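Local coordinates for hypothetical protein PA4535 (Pseudomonas aeruginosa, PDB 1Y0K) that is of unknown function but is probably an endonuclease-like protein with a PD-(D/E)XK-type fold, at residues A[32-37]-A[65-70]; A[60-65]-A[190-195]; A[139-144]-A[167-172]. All blocks are in the same frame, centred on the assembly; numbering follows the deposited sequence.

In the fold
The three contacts gather around one mixed beta-sheet, their centres about 10 to 11 Å apart. Interaction 1 lays helix 26-40 on strand 65-73. Interaction 2 sets the turn between strands 60-62 and 65-73 against the short helix 191-194, and interaction 3 joins the neighbouring strands 140-146 and 171-175. Ala65 belongs to both interactions 1 and 2, whose segments alternate along the chain, whereas interaction 3 opens only after interaction 1 has closed and falls between the two halves of interaction 2. Asp140 binds Gly66 N, and Arg170 binds Gly64 O. Two helices are thus packed against one sheet whose strands come from distant parts of the chain, consistent with an alpha/beta PD-(D/E)XK-type core.

Interaction 1: residues A[32-37]-A[65-70]; sequences WVCQRF and AGFEVF
Helix-on-sheet packing in an alpha/beta core is exemplified where helix 26-40 lies across strand 65-73, the segment axes approaching to 9.7 Å at an angle of 108°. Val33, Cys34 and Phe37 form the helix face that meets the strand, while Phe67 and Val69, two residues apart, answer from the strand. Cys34 fills the middle. Its sulfur, anti to its own carbonyl carbon, lies 3.6 Å from Phe67 CD2 and 3.8 Å from Val69 CG2, so that SG wedges between the two strand side chains. Relative to the Phe67 ring it stands obliquely, 4.4 Å from SG to the ring centroid, a sulfur-aromatic contact. The next strand residue but one from Phe67 turns to the same side because of the beta pleat; Glu68, in between, points to the other face of the sheet, where it forms a salt bridge with Lys125 and comes close to Asp59, just before strand 60-62. This acidic pair recalls the PD-(D/E)XK site, although no catalytic role is established here. One turn along the helix from Val33, Phe37 presents CE2 to Phe67 CE1 at 3.9 Å, the ring planes nearly perpendicular at 89° but crossing obliquely. Val33 and Val69 lie alongside each other, pointing opposite ways, with Val33 CB 4.0 Å from Val69 CG1. Leu142 of strand 140-146 also packs against Phe37.

Interaction 2: residues A[60-65]-A[190-195]; sequences VLFKGA and PEFLRA
From CB, which leads toward the 60-65 segment, the side chain of Phe192 sets out with CG in the crowded position between the backbone N and the carbonyl carbon (chi1 71°). This places the far rim of the ring, CE2 and CZ, against the hairpin. Phe192 CE2 lies 3.9 Å from Phe62 CE2, and Phe192 CZ comes within 3.8 Å of Phe62 CD2. Phe192 CZ also touches the methyl of Ala65, 4.0 Å from Ala65 CB. The two phenyl rings form an offset edge-to-face pair: the edge of Phe62 is directed toward the face of Phe192, with centroids 5.7 Å apart and planes at 72°. Phe62 reaches this place with its CG anti to the backbone N, while Lys63 CG covers one face of its ring.

What carries Phe62 and Ala65 is a beta-hairpin with a two-residue loop, Lys63 and Gly64, joining strands 60-62 and 65-73 through a type I' turn from Phe62 to Ala65. The turn is closed by Ala65 N bonding to Phe62 O at 2.8 Å, with a return bond from Phe62 N to Ala65 O. Gly64 takes backbone angles, including a phi of 92°, that would jam a CB against the preceding carbonyl oxygen. Against the end of the turn lies Pro190, at the N-cap position of helix 191-194. Its ring tip CG lies 3.6 Å from Ala65 N and 3.7 Å from Ala65 CB, covering the hairpin end beside the Phe192 ring. Leu38 of helix 26-40 packs on both Phe62 and Phe192.

Interaction 3: residues A[139-144]-A[167-172]; sequences LDLLAF and QGWRSL
One face of the Trp169 indole is covered by Leu141, whose CG stands over the five-membered ring, 4.0 Å from its centroid, in a CH-pi contact. Leu141 CD2 lies nearer the six-membered side, 3.4 Å from Trp169 CE3. At the ring edge Leu139 CD1 touches Trp169 CZ3 at 4.0 Å, and on another part of the rim Trp169 NE1 donates to Gln167 OE1 at 2.9 Å, which helps to fix the rotation of the indole.

The second flat pair is the Arg170 guanidinium and the Asp140 carboxylate, their planes only 24° apart. Arg170, bent at chi3, grips side-on: NE reaches Asp140 OD1 at 3.0 Å in an almost straight bond (176°), and NH2 reaches OD2 at 2.7 Å, both through syn lone pairs. The anti lone pair of Asp140 OD1 accepts from Ser171 OG at 2.8 Å, so this oxygen is held by two donors. OD2 is further bonded to Gly66 N, and Arg170 NH2 to Gly64 O. With so many donors around it, the buried Asp140 is probably ionised. A water bridges Ser171 OG and Leu141 O, donating to both.

Along the backbone, Leu141 N donates to Ser171 O (2.9 Å), and Leu139 O accepts from Arg170 N. Asp140 is bridged to Ser171 and Leu141 to Leu172; the side chains of the first pair lie on one face of the sheet and those of the second on the other. This is a parallel strand pair in the middle of the mixed sheet, consistent with a PD-(D/E)XK-type core.

Interaction 1: residues A[32-37]-A[65-70]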
loop_
_atom_site.group_PDB
_atom_site.type_symbol
_atom_site.label_atom_id
_atom_site.label_comp_id
_atom_site.label_asym_id
_atom_site.label_seq_id
_atom_site.Cartn_x
_atom_site.Cartn_y
_atom_site.Cartn_z
ATOM N N TRP A 32 -11.584 1.377 -0.425
ATOM C CA TRP A 32 -11.262 1.098 -1.819
ATOM C C TRP A 32 -9.825 0.576 -1.914
ATOM O O TRP A 32 -9.581 -0.405 -2.599
ATOM C CB TRP A 32 -11.470 2.368 -2.666
ATOM C CG TRP A 32 -11.044 2.295 -4.125
ATOM C CD1 TRP A 32 -11.836 2.003 -5.194
ATOM C CD2 TRP A 32 -9.741 2.581 -4.653
ATOM N NE1 TRP A 32 -11.101 2.060 -6.365
ATOM C CE2 TRP A 32 -9.813 2.418 -6.058
ATOM C CE3 TRP A 32 -8.514 2.955 -4.072
ATOM C CZ2 TRP A 32 -8.703 2.611 -6.893
ATOM C CZ3 TRP A 32 -7.403 3.155 -4.904
ATOM C CH2 TRP A 32 -7.509 2.984 -6.304
ATOM N N VAL A 33 -8.888 1.210 -1.208
ATOM C CA VAL A 33 -7.490 0.743 -1.206
ATOM C C VAL A 33 -7.403 -0.706 -0.703
ATOM O O VAL A 33 -6.731 -1.553 -1.308
ATOM C CB VAL A 33 -6.578 1.652 -0.358
ATOM C CG1 VAL A 33 -5.199 1.026 -0.187
ATOM C CG2 VAL A 33 -6.443 3.030 -1.020
ATOM N N CYS A 34 -8.080 -0.981 0.406
ATOM C CA CYS A 34 -8.115 -2.334 0.958
ATOM C C CYS A 34 -8.676 -3.326 -0.064
ATOM O O CYS A 34 -8.124 -4.402 -0.243
ATOM C CB CYS A 34 -8.927 -2.366 2.256
ATOM S SG CYS A 34 -8.147 -1.412 3.591
ATOM N N GLN A 35 -9.771 -2.969 -0.732
ATOM C CA GLN A 35 -10.333 -3.876 -1.742
ATOM C C GLN A 35 -9.350 -4.158 -2.871
ATOM O O GLN A 35 -9.194 -5.307 -3.275
ATOM C CB GLN A 35 -11.633 -3.322 -2.314
ATOM C CG GLN A 35 -12.817 -3.475 -1.383
ATOM C CD GLN A 35 -14.111 -3.090 -2.073
ATOM O OE1 GLN A 35 -14.442 -3.609 -3.143
ATOM N NE2 GLN A 35 -14.838 -2.178 -1.479
ATOM N N ARG A 36 -8.687 -3.116 -3.376
ATOM C CA ARG A 36 -7.702 -3.283 -4.466
ATOM C C ARG A 36 -6.566 -4.213 -4.034
ATOM O O ARG A 36 -6.104 -5.062 -4.804
ATOM C CB ARG A 36 -7.132 -1.927 -4.913
ATOM C CG ARG A 36 -8.161 -0.913 -5.508
ATOM C CD ARG A 36 -8.963 -1.438 -6.744
ATOM N NE ARG A 36 -10.031 -2.410 -6.462
ATOM C CZ ARG A 36 -11.186 -2.148 -5.842
ATOM N NH1 ARG A 36 -12.082 -3.118 -5.668
ATOM N NH2 ARG A 36 -11.458 -0.939 -5.370
ATOM N N PHE A 37 -6.123 -4.052 -2.790
ATOM C CA PHE A 37 -5.053 -4.887 -2.226
ATOM C C PHE A 37 -5.490 -6.348 -2.112
ATOM O O PHE A 37 -4.764 -7.259 -2.522
ATOM C CB PHE A 37 -4.660 -4.306 -0.856
ATOM C CG PHE A 37 -3.626 -5.095 -0.107
ATOM C CD1 PHE A 37 -2.353 -5.291 -0.636
ATOM C CD2 PHE A 37 -3.906 -5.581 1.169
ATOM C CE1 PHE A 37 -1.387 -5.986 0.076
ATOM C CE2 PHE A 37 -2.949 -6.289 1.893
ATOM C CZ PHE A 37 -1.672 -6.485 1.339
ATOM N N ALA A 65 -7.422 -8.275 10.343
ATOM C CA ALA A 65 -6.519 -7.184 9.944
ATOM C C ALA A 65 -7.027 -5.847 10.456
ATOM O O ALA A 65 -8.230 -5.609 10.506
ATOM C CB ALA A 65 -6.338 -7.134 8.416
ATOM N N GLY A 66 -6.093 -4.984 10.840
ATOM C CA GLY A 66 -6.412 -3.617 11.230
ATOM C C GLY A 66 -5.660 -2.729 10.257
ATOM O O GLY A 66 -4.541 -2.296 10.527
ATOM N N PHE A 67 -6.275 -2.465 9.112
ATOM C CA PHE A 67 -5.564 -1.745 8.055
ATOM C C PHE A 67 -5.499 -0.262 8.343
ATOM O O PHE A 67 -6.534 0.417 8.413
ATOM C CB PHE A 67 -6.225 -1.970 6.696
ATOM C CG PHE A 67 -5.940 -3.319 6.078
ATOM C CD1 PHE A 67 -4.626 -3.759 5.882
ATOM C CD2 PHE A 67 -6.982 -4.118 5.650
ATOM C CE1 PHE A 67 -4.365 -5.001 5.294
ATOM C CE2 PHE A 67 -6.739 -5.348 5.038
ATOM C CZ PHE A 67 -5.426 -5.795 4.870
ATOM N N GLU A 68 -4.264 0.226 8.499
ATOM C CA GLU A 68 -3.974 1.639 8.662
ATOM C C GLU A 68 -3.502 2.134 7.295
ATOM O O GLU A 68 -2.393 1.827 6.856
ATOM C CB GLU A 68 -2.898 1.803 9.736
ATOM C CG GLU A 68 -2.278 3.192 9.886
ATOM C CD GLU A 68 -3.167 4.172 10.593
ATOM O OE1 GLU A 68 -4.359 3.851 10.850
ATOM O OE2 GLU A 68 -2.653 5.277 10.900
ATOM N N VAL A 69 -4.375 2.867 6.621
ATOM C CA VAL A 69 -4.183 3.169 5.197
ATOM C C VAL A 69 -3.582 4.557 5.003
ATOM O O VAL A 69 -4.061 5.541 5.582
ATOM C CB VAL A 69 -5.525 3.051 4.443
ATOM C CG1 VAL A 69 -5.386 3.494 2.982
ATOM C CG2 VAL A 69 -6.036 1.603 4.537
ATOM N N PHE A 70 -2.523 4.642 4.204
ATOM C CA PHE A 70 -1.971 5.955 3.875
ATOM C C PHE A 70 -1.589 6.050 2.403
ATOM O O PHE A 70 -1.446 5.034 1.729
ATOM C CB PHE A 70 -0.816 6.330 4.811
ATOM C CG PHE A 70 0.418 5.479 4.659
ATOM C CD1 PHE A 70 1.550 5.989 4.017
ATOM C CD2 PHE A 70 0.468 4.185 5.193
ATOM C CE1 PHE A 70 2.721 5.221 3.902
ATOM C CE2 PHE A 70 1.632 3.394 5.069
ATOM C CZ PHE A 70 2.755 3.912 4.420
#

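Interaction 2: residues A[60-65]-A[190-195]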
loop_
_atom_site.group_PDB
_atom_site.type_symbol
_atom_site.label_atom_id
_atom_site.label_comp_id
_atom_site.label_asym_id
_atom_site.label_seq_id
_atom_site.Cartn_x
_atom_site.Cartn_y
_atom_site.Cartn_z
ATOM N N VAL A 60 -9.529 0.602 8.626
ATOM C CA VAL A 60 -10.422 -0.409 8.082
ATOM C C VAL A 60 -10.123 -1.760 8.707
ATOM O O VAL A 60 -8.988 -2.249 8.641
ATOM C CB VAL A 60 -10.287 -0.505 6.534
ATOM C CG1 VAL A 60 -11.152 -1.638 5.979
ATOM C CG2 VAL A 60 -10.641 0.831 5.867
ATOM N N LEU A 61 -11.147 -2.362 9.315
ATOM C CA LEU A 61 -11.042 -3.721 9.835
ATOM C C LEU A 61 -11.478 -4.728 8.781
ATOM O O LEU A 61 -12.494 -4.540 8.116
ATOM C CB LEU A 61 -11.895 -3.902 11.104
ATOM C CG LEU A 61 -11.720 -2.874 12.238
ATOM C CD1 LEU A 61 -12.754 -3.095 13.346
ATOM C CD2 LEU A 61 -10.320 -2.930 12.821
ATOM N N PHE A 62 -10.700 -5.791 8.629
ATOM C CA PHE A 62 -11.079 -6.894 7.740
ATOM C C PHE A 62 -10.507 -8.190 8.271
ATOM O O PHE A 62 -9.292 -8.370 8.283
ATOM C CB PHE A 62 -10.563 -6.649 6.312
ATOM C CG PHE A 62 -10.736 -7.833 5.395
ATOM C CD1 PHE A 62 -11.974 -8.100 4.819
ATOM C CD2 PHE A 62 -9.673 -8.680 5.114
ATOM C CE1 PHE A 62 -12.150 -9.214 3.981
ATOM C CE2 PHE A 62 -9.835 -9.789 4.267
ATOM C CZ PHE A 62 -11.074 -10.056 3.703
ATOM N N LYS A 63 -11.385 -9.095 8.706
ATOM C CA LYS A 63 -10.991 -10.450 9.144
ATOM C C LYS A 63 -9.689 -10.519 9.964
ATOM O O LYS A 63 -8.740 -11.252 9.623
ATOM C CB LYS A 63 -10.907 -11.392 7.942
ATOM C CG LYS A 63 -12.203 -11.502 7.168
ATOM C CD LYS A 63 -12.077 -12.502 6.020
ATOM C CE LYS A 63 -13.413 -12.625 5.294
ATOM N NZ LYS A 63 -13.496 -13.827 4.416
ATOM N N GLY A 64 -9.648 -9.748 11.037
ATOM C CA GLY A 64 -8.505 -9.773 11.931
ATOM C C GLY A 64 -7.437 -8.744 11.592
ATOM O O GLY A 64 -6.625 -8.400 12.458
ATOM N N ALA A 65 -7.422 -8.275 10.343
ATOM C CA ALA A 65 -6.519 -7.184 9.944
ATOM C C ALA A 65 -7.027 -5.847 10.456
ATOM O O ALA A 65 -8.230 -5.609 10.506
ATOM C CB ALA A 65 -6.338 -7.134 8.416
ATOM N N PRO A 190 -2.678 -11.501 10.168
ATOM C CA PRO A 190 -3.569 -12.379 9.412
ATOM C C PRO A 190 -2.821 -13.294 8.456
ATOM O O PRO A 190 -1.832 -12.889 7.839
ATOM C CB PRO A 190 -4.416 -11.389 8.619
ATOM C CG PRO A 190 -4.544 -10.230 9.530
ATOM C CD PRO A 190 -3.218 -10.126 10.244
ATOM N N GLU A 191 -3.297 -14.526 8.328
ATOM C CA GLU A 191 -2.607 -15.510 7.508
ATOM C C GLU A 191 -2.465 -15.086 6.042
ATOM O O GLU A 191 -1.447 -15.393 5.413
ATOM C CB GLU A 191 -3.295 -16.868 7.634
ATOM C CG GLU A 191 -2.595 -17.993 6.911
ATOM C CD GLU A 191 -3.544 -19.124 6.597
ATOM O OE1 GLU A 191 -4.720 -18.833 6.284
ATOM O OE2 GLU A 191 -3.120 -20.297 6.660
ATOM N N PHE A 192 -3.454 -14.364 5.506
ATOM C CA PHE A 192 -3.389 -13.918 4.112
ATOM C C PHE A 192 -2.219 -12.969 3.844
ATOM O O PHE A 192 -1.677 -12.947 2.746
ATOM C CB PHE A 192 -4.730 -13.366 3.583
ATOM C CG PHE A 192 -5.135 -12.027 4.157
ATOM C CD1 PHE A 192 -4.675 -10.835 3.588
ATOM C CD2 PHE A 192 -6.009 -11.956 5.242
ATOM C CE1 PHE A 192 -5.052 -9.592 4.116
ATOM C CE2 PHE A 192 -6.404 -10.712 5.774
ATOM C CZ PHE A 192 -5.921 -9.532 5.212
ATOM N N LEU A 193 -1.817 -12.206 4.856
ATOM C CA LEU A 193 -0.607 -11.395 4.743
ATOM C C LEU A 193 0.657 -12.262 4.745
ATOM O O LEU A 193 1.506 -12.140 3.867
ATOM C CB LEU A 193 -0.556 -10.341 5.858
ATOM C CG LEU A 193 -1.621 -9.247 5.733
ATOM C CD1 LEU A 193 -1.606 -8.334 6.956
ATOM C CD2 LEU A 193 -1.431 -8.435 4.442
ATOM N N ARG A 194 0.760 -13.151 5.730
ATOM C CA ARG A 194 1.929 -14.012 5.867
ATOM C C ARG A 194 2.140 -14.908 4.652
ATOM O O ARG A 194 3.275 -15.119 4.217
ATOM C CB ARG A 194 1.835 -14.820 7.160
ATOM C CG ARG A 194 2.170 -13.942 8.371
ATOM C CD ARG A 194 2.239 -14.714 9.675
ATOM N NE ARG A 194 0.924 -15.222 10.050
ATOM C CZ ARG A 194 0.555 -16.494 9.920
ATOM N NH1 ARG A 194 1.410 -17.391 9.437
ATOM N NH2 ARG A 194 -0.665 -16.869 10.273
ATOM N N ALA A 195 1.029 -15.376 4.086
ATOM C CA ALA A 195 1.039 -16.245 2.902
ATOM C C ALA A 195 1.640 -15.592 1.657
ATOM O O ALA A 195 2.084 -16.285 0.739
ATOM C CB ALA A 195 -0.370 -16.722 2.599
#

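Interaction 3: residues A[139-144]-A[167-172]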
loop_
_atom_site.group_PDB
_atom_site.type_symbol
_atom_site.label_atom_id
_atom_site.label_comp_id
_atom_site.label_asym_id
_atom_site.label_seq_id
_atom_site.Cartn_x
_atom_site.Cartn_y
_atom_site.Cartn_z
ATOM N N LEU A 139 -1.238 -2.962 14.347
ATOM C CA LEU A 139 -1.584 -2.249 13.117
ATOM C C LEU A 139 -0.932 -2.866 11.886
ATOM O O LEU A 139 0.268 -3.156 11.877
ATOM C CB LEU A 139 -1.193 -0.764 13.224
ATOM C CG LEU A 139 -1.834 0.061 14.355
ATOM C CD1 LEU A 139 -1.343 1.511 14.315
ATOM C CD2 LEU A 139 -3.364 0.011 14.305
ATOM N N ASP A 140 -1.747 -3.054 10.859
ATOM C CA ASP A 140 -1.294 -3.531 9.553
ATOM C C ASP A 140 -1.264 -2.361 8.580
ATOM O O ASP A 140 -2.302 -1.926 8.080
ATOM C CB ASP A 140 -2.251 -4.611 9.062
ATOM C CG ASP A 140 -2.386 -5.754 10.064
ATOM O OD1 ASP A 140 -1.349 -6.358 10.406
ATOM O OD2 ASP A 140 -3.524 -6.052 10.499
ATOM N N LEU A 141 -0.075 -1.822 8.344
ATOM C CA LEU A 141 0.047 -0.634 7.508
ATOM C C LEU A 141 -0.124 -1.002 6.040
ATOM O O LEU A 141 0.391 -2.026 5.587
ATOM C CB LEU A 141 1.396 0.060 7.738
ATOM C CG LEU A 141 1.496 0.987 8.972
ATOM C CD1 LEU A 141 1.005 2.357 8.623
ATOM C CD2 LEU A 141 0.743 0.471 10.215
ATOM N N LEU A 142 -0.853 -0.159 5.316
ATOM C CA LEU A 142 -1.133 -0.383 3.894
ATOM C C LEU A 142 -0.996 0.929 3.136
ATOM O O LEU A 142 -1.810 1.841 3.310
ATOM C CB LEU A 142 -2.535 -0.971 3.698
ATOM C CG LEU A 142 -2.972 -1.257 2.258
ATOM C CD1 LEU A 142 -2.004 -2.244 1.572
ATOM C CD2 LEU A 142 -4.413 -1.793 2.230
ATOM N N ALA A 143 0.053 1.025 2.318
ATOM C CA ALA A 143 0.319 2.241 1.546
ATOM C C ALA A 143 -0.258 2.095 0.157
ATOM O O ALA A 143 0.018 1.091 -0.512
ATOM C CB ALA A 143 1.834 2.475 1.430
ATOM N N PHE A 144 -1.045 3.079 -0.289
ATOM C CA PHE A 144 -1.399 3.160 -1.712
ATOM C C PHE A 144 -0.386 4.090 -2.375
ATOM O O PHE A 144 -0.315 5.281 -2.055
ATOM C CB PHE A 144 -2.830 3.655 -1.936
ATOM C CG PHE A 144 -3.214 3.699 -3.389
ATOM C CD1 PHE A 144 -3.687 2.549 -4.016
ATOM C CD2 PHE A 144 -3.077 4.870 -4.130
ATOM C CE1 PHE A 144 -4.029 2.562 -5.372
ATOM C CE2 PHE A 144 -3.423 4.891 -5.494
ATOM C CZ PHE A 144 -3.892 3.732 -6.106
ATOM N N GLN A 167 9.986 0.317 13.621
ATOM C CA GLN A 167 8.878 1.187 14.066
ATOM C C GLN A 167 7.772 0.428 14.813
ATOM O O GLN A 167 6.919 1.045 15.478
ATOM C CB GLN A 167 8.302 1.985 12.884
ATOM C CG GLN A 167 9.247 3.076 12.354
ATOM C CD GLN A 167 8.831 3.631 11.000
ATOM O OE1 GLN A 167 7.998 3.041 10.294
ATOM N NE2 GLN A 167 9.417 4.778 10.624
ATOM N N GLY A 168 7.784 -0.899 14.685
ATOM C CA GLY A 168 6.947 -1.786 15.497
ATOM C C GLY A 168 5.603 -2.216 14.937
ATOM O O GLY A 168 4.847 -2.910 15.624
ATOM N N TRP A 169 5.293 -1.829 13.699
ATOM C CA TRP A 169 4.043 -2.265 13.044
ATOM C C TRP A 169 3.927 -3.785 12.974
ATOM O O TRP A 169 4.931 -4.486 12.870
ATOM C CB TRP A 169 3.949 -1.723 11.603
ATOM C CG TRP A 169 4.420 -0.327 11.436
ATOM C CD1 TRP A 169 5.511 0.096 10.715
ATOM C CD2 TRP A 169 3.839 0.847 12.012
ATOM N NE1 TRP A 169 5.622 1.468 10.794
ATOM C CE2 TRP A 169 4.622 1.951 11.594
ATOM C CE3 TRP A 169 2.735 1.078 12.846
ATOM C CZ2 TRP A 169 4.327 3.258 11.973
ATOM C CZ3 TRP A 169 2.450 2.375 13.222
ATOM C CH2 TRP A 169 3.245 3.451 12.786
ATOM N N ARG A 170 2.694 -4.296 12.985
ATOM C CA ARG A 170 2.486 -5.734 12.827
ATOM C C ARG A 170 2.834 -6.220 11.413
ATOM O O ARG A 170 3.363 -7.320 11.224
ATOM C CB ARG A 170 1.043 -6.110 13.147
ATOM C CG ARG A 170 0.858 -7.629 13.158
ATOM C CD ARG A 170 -0.424 -8.035 13.821
ATOM N NE ARG A 170 -1.602 -7.639 13.054
ATOM C CZ ARG A 170 -2.840 -7.844 13.482
ATOM N NH1 ARG A 170 -3.035 -8.425 14.665
ATOM N NH2 ARG A 170 -3.878 -7.463 12.750
ATOM N N SER A 171 2.527 -5.382 10.430
ATOM C CA SER A 171 2.784 -5.691 9.025
ATOM C C SER A 171 2.805 -4.393 8.224
ATOM O O SER A 171 2.337 -3.349 8.690
ATOM C CB SER A 171 1.717 -6.654 8.471
ATOM O OG SER A 171 0.459 -6.008 8.292
ATOM N N LEU A 172 3.384 -4.465 7.028
ATOM C CA LEU A 172 3.424 -3.317 6.132
ATOM C C LEU A 172 3.314 -3.873 4.737
ATOM O O LEU A 172 4.055 -4.783 4.371
ATOM C CB LEU A 172 4.730 -2.543 6.283
ATOM C CG LEU A 172 5.005 -1.400 5.287
ATOM C CD1 LEU A 172 3.933 -0.303 5.353
ATOM C CD2 LEU A 172 6.374 -0.815 5.539
HETATM O O HOH W 1 -0.108 -4.822 5.813
#